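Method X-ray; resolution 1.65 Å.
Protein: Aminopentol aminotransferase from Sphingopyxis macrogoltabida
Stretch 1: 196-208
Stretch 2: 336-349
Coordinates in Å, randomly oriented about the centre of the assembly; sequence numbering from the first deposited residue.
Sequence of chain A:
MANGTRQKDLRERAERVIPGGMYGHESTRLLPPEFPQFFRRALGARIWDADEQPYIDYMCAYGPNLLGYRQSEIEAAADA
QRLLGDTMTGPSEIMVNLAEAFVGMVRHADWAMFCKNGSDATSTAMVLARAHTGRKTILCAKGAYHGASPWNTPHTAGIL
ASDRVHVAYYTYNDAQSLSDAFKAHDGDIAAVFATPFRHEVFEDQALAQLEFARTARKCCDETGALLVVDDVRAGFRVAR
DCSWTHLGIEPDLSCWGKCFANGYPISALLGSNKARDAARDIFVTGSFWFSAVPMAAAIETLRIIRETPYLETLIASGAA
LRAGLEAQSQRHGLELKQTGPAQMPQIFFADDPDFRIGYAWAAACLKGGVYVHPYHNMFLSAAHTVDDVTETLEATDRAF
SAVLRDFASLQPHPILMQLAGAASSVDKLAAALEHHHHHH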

# COMPACT_ATOMS: atom_id res chain seq x y z
N PRO A 196 -4.31 -14.90 15.20
CA PRO A 196 -3.76 -15.90 16.10
C PRO A 196 -4.27 -15.79 17.54
O PRO A 196 -4.14 -16.75 18.28
CB PRO A 196 -2.24 -15.69 16.03
CG PRO A 196 -2.07 -14.26 15.57
CD PRO A 196 -3.31 -13.88 14.79
N PHE A 197 -4.85 -14.65 17.90
CA PHE A 197 -5.72 -14.55 19.08
C PHE A 197 -6.82 -13.52 18.75
O PHE A 197 -6.78 -12.89 17.67
CB PHE A 197 -4.92 -14.25 20.35
CG PHE A 197 -4.11 -12.98 20.39
CD1 PHE A 197 -2.81 -12.94 19.90
CD2 PHE A 197 -4.63 -11.85 21.00
CE1 PHE A 197 -2.07 -11.76 19.99
CE2 PHE A 197 -3.89 -10.67 21.08
CZ PHE A 197 -2.62 -10.63 20.56
N ARG A 198 -7.79 -13.36 19.66
CA ARG A 198 -8.83 -12.38 19.47
C ARG A 198 -8.28 -11.02 19.90
O ARG A 198 -7.99 -10.80 21.10
CB ARG A 198 -10.07 -12.73 20.30
CG ARG A 198 -11.24 -11.79 20.07
CD ARG A 198 -11.82 -11.95 18.68
NE ARG A 198 -13.02 -11.14 18.51
CZ ARG A 198 -13.78 -11.15 17.43
NH1 ARG A 198 -13.38 -11.78 16.33
NH2 ARG A 198 -14.95 -10.54 17.49
N HIS A 199 -8.12 -10.11 18.92
CA HIS A 199 -7.57 -8.78 19.14
C HIS A 199 -8.41 -7.75 18.38
O HIS A 199 -8.07 -7.36 17.25
CB HIS A 199 -6.05 -8.72 18.85
CG HIS A 199 -5.57 -9.27 17.54
ND1 HIS A 199 -6.06 -8.86 16.31
CD2 HIS A 199 -4.56 -10.13 17.27
CE1 HIS A 199 -5.40 -9.50 15.35
NE2 HIS A 199 -4.45 -10.27 15.91
N GLU A 200 -9.52 -7.33 19.00
CA GLU A 200 -10.44 -6.39 18.35
C GLU A 200 -10.82 -5.26 19.31
O GLU A 200 -10.77 -5.42 20.53
CB GLU A 200 -11.70 -7.12 17.87
CG GLU A 200 -11.39 -8.26 16.90
CD GLU A 200 -10.68 -7.84 15.62
OE1 GLU A 200 -9.97 -8.69 15.01
OE2 GLU A 200 -10.85 -6.70 15.21
N VAL A 201 -11.29 -4.16 18.71
CA VAL A 201 -11.66 -2.95 19.42
C VAL A 201 -12.93 -3.17 20.26
O VAL A 201 -13.81 -3.94 19.91
CB VAL A 201 -11.83 -1.74 18.49
CG1 VAL A 201 -10.49 -1.39 17.84
CG2 VAL A 201 -12.94 -1.95 17.46
N PHE A 202 -12.97 -2.46 21.39
CA PHE A 202 -14.12 -2.43 22.31
C PHE A 202 -14.46 -3.82 22.84
O PHE A 202 -15.54 -4.01 23.36
CB PHE A 202 -15.34 -1.80 21.62
CG PHE A 202 -15.19 -0.33 21.34
CD1 PHE A 202 -15.33 0.60 22.37
CD2 PHE A 202 -14.87 0.13 20.08
CE1 PHE A 202 -15.20 1.95 22.11
CE2 PHE A 202 -14.72 1.48 19.82
CZ PHE A 202 -14.88 2.39 20.84
N GLU A 203 -13.53 -4.77 22.77
CA GLU A 203 -13.81 -6.13 23.17
C GLU A 203 -12.58 -6.68 23.90
O GLU A 203 -11.43 -6.40 23.52
CB GLU A 203 -14.19 -6.93 21.92
CG GLU A 203 -14.48 -8.40 22.19
CD GLU A 203 -14.73 -9.23 20.93
OE1 GLU A 203 -14.54 -10.46 20.99
OE2 GLU A 203 -15.09 -8.63 19.90
N ASP A 204 -12.84 -7.48 24.95
CA ASP A 204 -11.80 -8.19 25.69
C ASP A 204 -11.09 -9.12 24.71
O ASP A 204 -11.70 -9.67 23.78
CB ASP A 204 -12.34 -8.96 26.90
CG ASP A 204 -12.94 -8.07 28.00
OD1 ASP A 204 -12.35 -7.02 28.33
OD2 ASP A 204 -14.01 -8.42 28.52
N GLN A 205 -9.77 -9.22 24.90
CA GLN A 205 -8.94 -10.13 24.13
C GLN A 205 -8.99 -11.53 24.76
O GLN A 205 -9.37 -11.70 25.93
CB GLN A 205 -7.51 -9.59 24.04
CG GLN A 205 -7.47 -8.27 23.30
CD GLN A 205 -6.08 -7.85 22.87
OE1 GLN A 205 -5.88 -7.52 21.71
NE2 GLN A 205 -5.14 -7.84 23.82
N ALA A 206 -8.63 -12.53 23.95
CA ALA A 206 -8.59 -13.90 24.36
C ALA A 206 -7.57 -14.64 23.52
O ALA A 206 -7.53 -14.45 22.29
CB ALA A 206 -9.97 -14.50 24.19
N LEU A 207 -6.78 -15.50 24.18
CA LEU A 207 -5.84 -16.38 23.50
C LEU A 207 -6.61 -17.41 22.66
O LEU A 207 -7.77 -17.76 22.97
CB LEU A 207 -4.97 -17.08 24.54
CG LEU A 207 -4.20 -16.17 25.50
CD1 LEU A 207 -3.30 -16.99 26.39
CD2 LEU A 207 -3.40 -15.12 24.76
N ALA A 208 -5.96 -17.92 21.59
CA ALA A 208 -6.58 -18.97 20.76
C ALA A 208 -6.63 -20.24 21.59
O ALA A 208 -5.67 -20.55 22.31
CB ALA A 208 -5.83 -19.22 19.48
N LEU A 336 -9.78 -3.89 37.01
CA LEU A 336 -9.40 -3.91 35.57
C LEU A 336 -9.72 -5.27 34.95
O LEU A 336 -9.76 -6.26 35.62
CB LEU A 336 -7.90 -3.70 35.44
CG LEU A 336 -7.38 -2.33 35.86
CD1 LEU A 336 -5.87 -2.26 35.66
CD2 LEU A 336 -8.09 -1.25 35.08
N LYS A 337 -9.86 -5.28 33.62
CA LYS A 337 -9.74 -6.49 32.81
C LYS A 337 -8.54 -6.29 31.87
O LYS A 337 -8.63 -5.57 30.88
CB LYS A 337 -11.02 -6.73 31.99
CG LYS A 337 -12.30 -6.89 32.80
CD LYS A 337 -13.55 -7.13 31.95
CE LYS A 337 -13.96 -5.93 31.11
NZ LYS A 337 -14.95 -6.27 30.06
N GLN A 338 -7.40 -6.87 32.25
CA GLN A 338 -6.20 -6.83 31.42
C GLN A 338 -6.16 -8.16 30.68
O GLN A 338 -5.96 -9.17 31.30
CB GLN A 338 -4.95 -6.66 32.26
CG GLN A 338 -5.00 -5.43 33.16
CD GLN A 338 -3.64 -5.17 33.75
OE1 GLN A 338 -2.71 -4.73 33.06
NE2 GLN A 338 -3.50 -5.50 35.03
N THR A 339 -6.38 -8.13 29.36
CA THR A 339 -6.60 -9.34 28.58
C THR A 339 -5.64 -9.41 27.40
O THR A 339 -5.09 -8.40 26.97
CB THR A 339 -8.07 -9.44 28.13
OG1 THR A 339 -8.43 -8.31 27.32
CG2 THR A 339 -9.00 -9.53 29.32
N GLY A 340 -5.50 -10.62 26.88
CA GLY A 340 -4.53 -10.99 25.90
C GLY A 340 -3.12 -10.97 26.47
O GLY A 340 -2.90 -10.71 27.65
N PRO A 341 -2.12 -11.21 25.62
CA PRO A 341 -0.73 -11.26 26.07
C PRO A 341 -0.34 -9.90 26.68
O PRO A 341 -0.75 -8.86 26.18
CB PRO A 341 0.07 -11.52 24.78
CG PRO A 341 -0.96 -11.94 23.77
CD PRO A 341 -2.25 -11.26 24.16
N ALA A 342 0.48 -9.92 27.73
CA ALA A 342 0.91 -8.70 28.40
C ALA A 342 1.67 -7.77 27.44
O ALA A 342 1.65 -6.56 27.64
CB ALA A 342 1.76 -9.00 29.61
N GLN A 343 2.33 -8.34 26.42
CA GLN A 343 3.10 -7.54 25.41
C GLN A 343 2.17 -6.89 24.35
O GLN A 343 2.66 -6.08 23.52
CB GLN A 343 4.18 -8.40 24.76
CG GLN A 343 3.69 -9.54 23.86
CD GLN A 343 3.52 -10.88 24.54
OE1 GLN A 343 3.15 -10.93 25.71
NE2 GLN A 343 3.78 -11.97 23.82
N MET A 344 0.90 -7.30 24.27
CA MET A 344 -0.10 -6.66 23.39
C MET A 344 -1.40 -6.54 24.15
O MET A 344 -2.39 -7.18 23.79
CB MET A 344 -0.37 -7.48 22.12
CG MET A 344 0.81 -7.55 21.21
SD MET A 344 0.50 -8.47 19.66
CE MET A 344 -1.04 -7.81 19.05
N PRO A 345 -1.44 -5.73 25.23
CA PRO A 345 -2.54 -5.80 26.19
C PRO A 345 -3.74 -4.95 25.83
O PRO A 345 -3.62 -3.88 25.23
CB PRO A 345 -1.87 -5.30 27.50
CG PRO A 345 -0.85 -4.30 27.03
CD PRO A 345 -0.37 -4.82 25.68
N GLN A 346 -4.91 -5.48 26.18
CA GLN A 346 -6.16 -4.72 26.20
C GLN A 346 -6.45 -4.45 27.68
O GLN A 346 -6.48 -5.39 28.49
CB GLN A 346 -7.26 -5.53 25.53
CG GLN A 346 -8.59 -4.81 25.37
CD GLN A 346 -8.62 -3.99 24.10
OE1 GLN A 346 -7.93 -2.98 24.01
NE2 GLN A 346 -9.43 -4.44 23.13
N ILE A 347 -6.61 -3.19 28.03
CA ILE A 347 -6.72 -2.78 29.44
C ILE A 347 -8.01 -1.97 29.57
O ILE A 347 -8.06 -0.80 29.26
CB ILE A 347 -5.47 -1.99 29.88
CG1 ILE A 347 -4.18 -2.81 29.70
CG2 ILE A 347 -5.63 -1.53 31.33
CD1 ILE A 347 -2.88 -2.04 29.98
N PHE A 348 -9.07 -2.67 29.98
CA PHE A 348 -10.36 -2.11 30.21
C PHE A 348 -10.67 -2.11 31.72
O PHE A 348 -9.98 -2.76 32.53
CB PHE A 348 -11.42 -2.96 29.51
CG PHE A 348 -11.47 -2.91 28.00
CD1 PHE A 348 -10.66 -2.07 27.26
CD2 PHE A 348 -12.36 -3.73 27.31
CE1 PHE A 348 -10.72 -2.05 25.87
CE2 PHE A 348 -12.40 -3.73 25.93
CZ PHE A 348 -11.60 -2.87 25.21
N PHE A 349 -11.74 -1.39 32.08
CA PHE A 349 -12.31 -1.43 33.43
C PHE A 349 -13.49 -2.43 33.50
O PHE A 349 -14.35 -2.47 32.61
CB PHE A 349 -12.72 -0.02 33.84
CG PHE A 349 -11.54 0.83 34.23
CD1 PHE A 349 -10.73 1.40 33.26
CD2 PHE A 349 -11.24 1.06 35.56
CE1 PHE A 349 -9.62 2.16 33.61
CE2 PHE A 349 -10.13 1.82 35.90
CZ PHE A 349 -9.32 2.36 34.93
O HOH W 1 -9.66 -6.32 28.37

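Two hairpin-like segments distant in sequence can be joined by a small apolar cluster flanked by side-chain-to-backbone hydrogen bonds, and this aminotransferase offers a compact example. At the apolar centre, the ring of F197 receives P341 over one face: P341 CD lies 3.9 Å from the ring centroid, a CH-pi contact in which a polarised proline C-H meets the aromatic cloud. M344 meets the same ring, its CE 3.6 Å from F197 CZ, while its sulfur sits at the ring edge. L207 adds a looser contact with P341.

Beside this cluster, the CA atoms of the two stretches come nearest at Q205 and G340, 4.8 Å apart. Q205 NE2 donates to M344 O (2.8 Å), at the end of the type I turn, and to T339 O (3.2 Å), which also accepts from Q346 N within the hairpin. An ideal CB on G340 would fall 2.4 Å from Q205 NE2, so the absent side chain makes room for this amide; the positive phi also favours glycine. Q205 N donates to T339 OG1 (2.9 Å). Reciprocally, Q346 NE2 donates to E203 O at 2.8 Å, at the end of a type II turn, and the F348 ring presents its edge to E203 N.

At the polar margin, D204 OD2 and K337 NZ form a 2.8 Å salt bridge, and a water links D204 OD1, K337 O and T339 OG1.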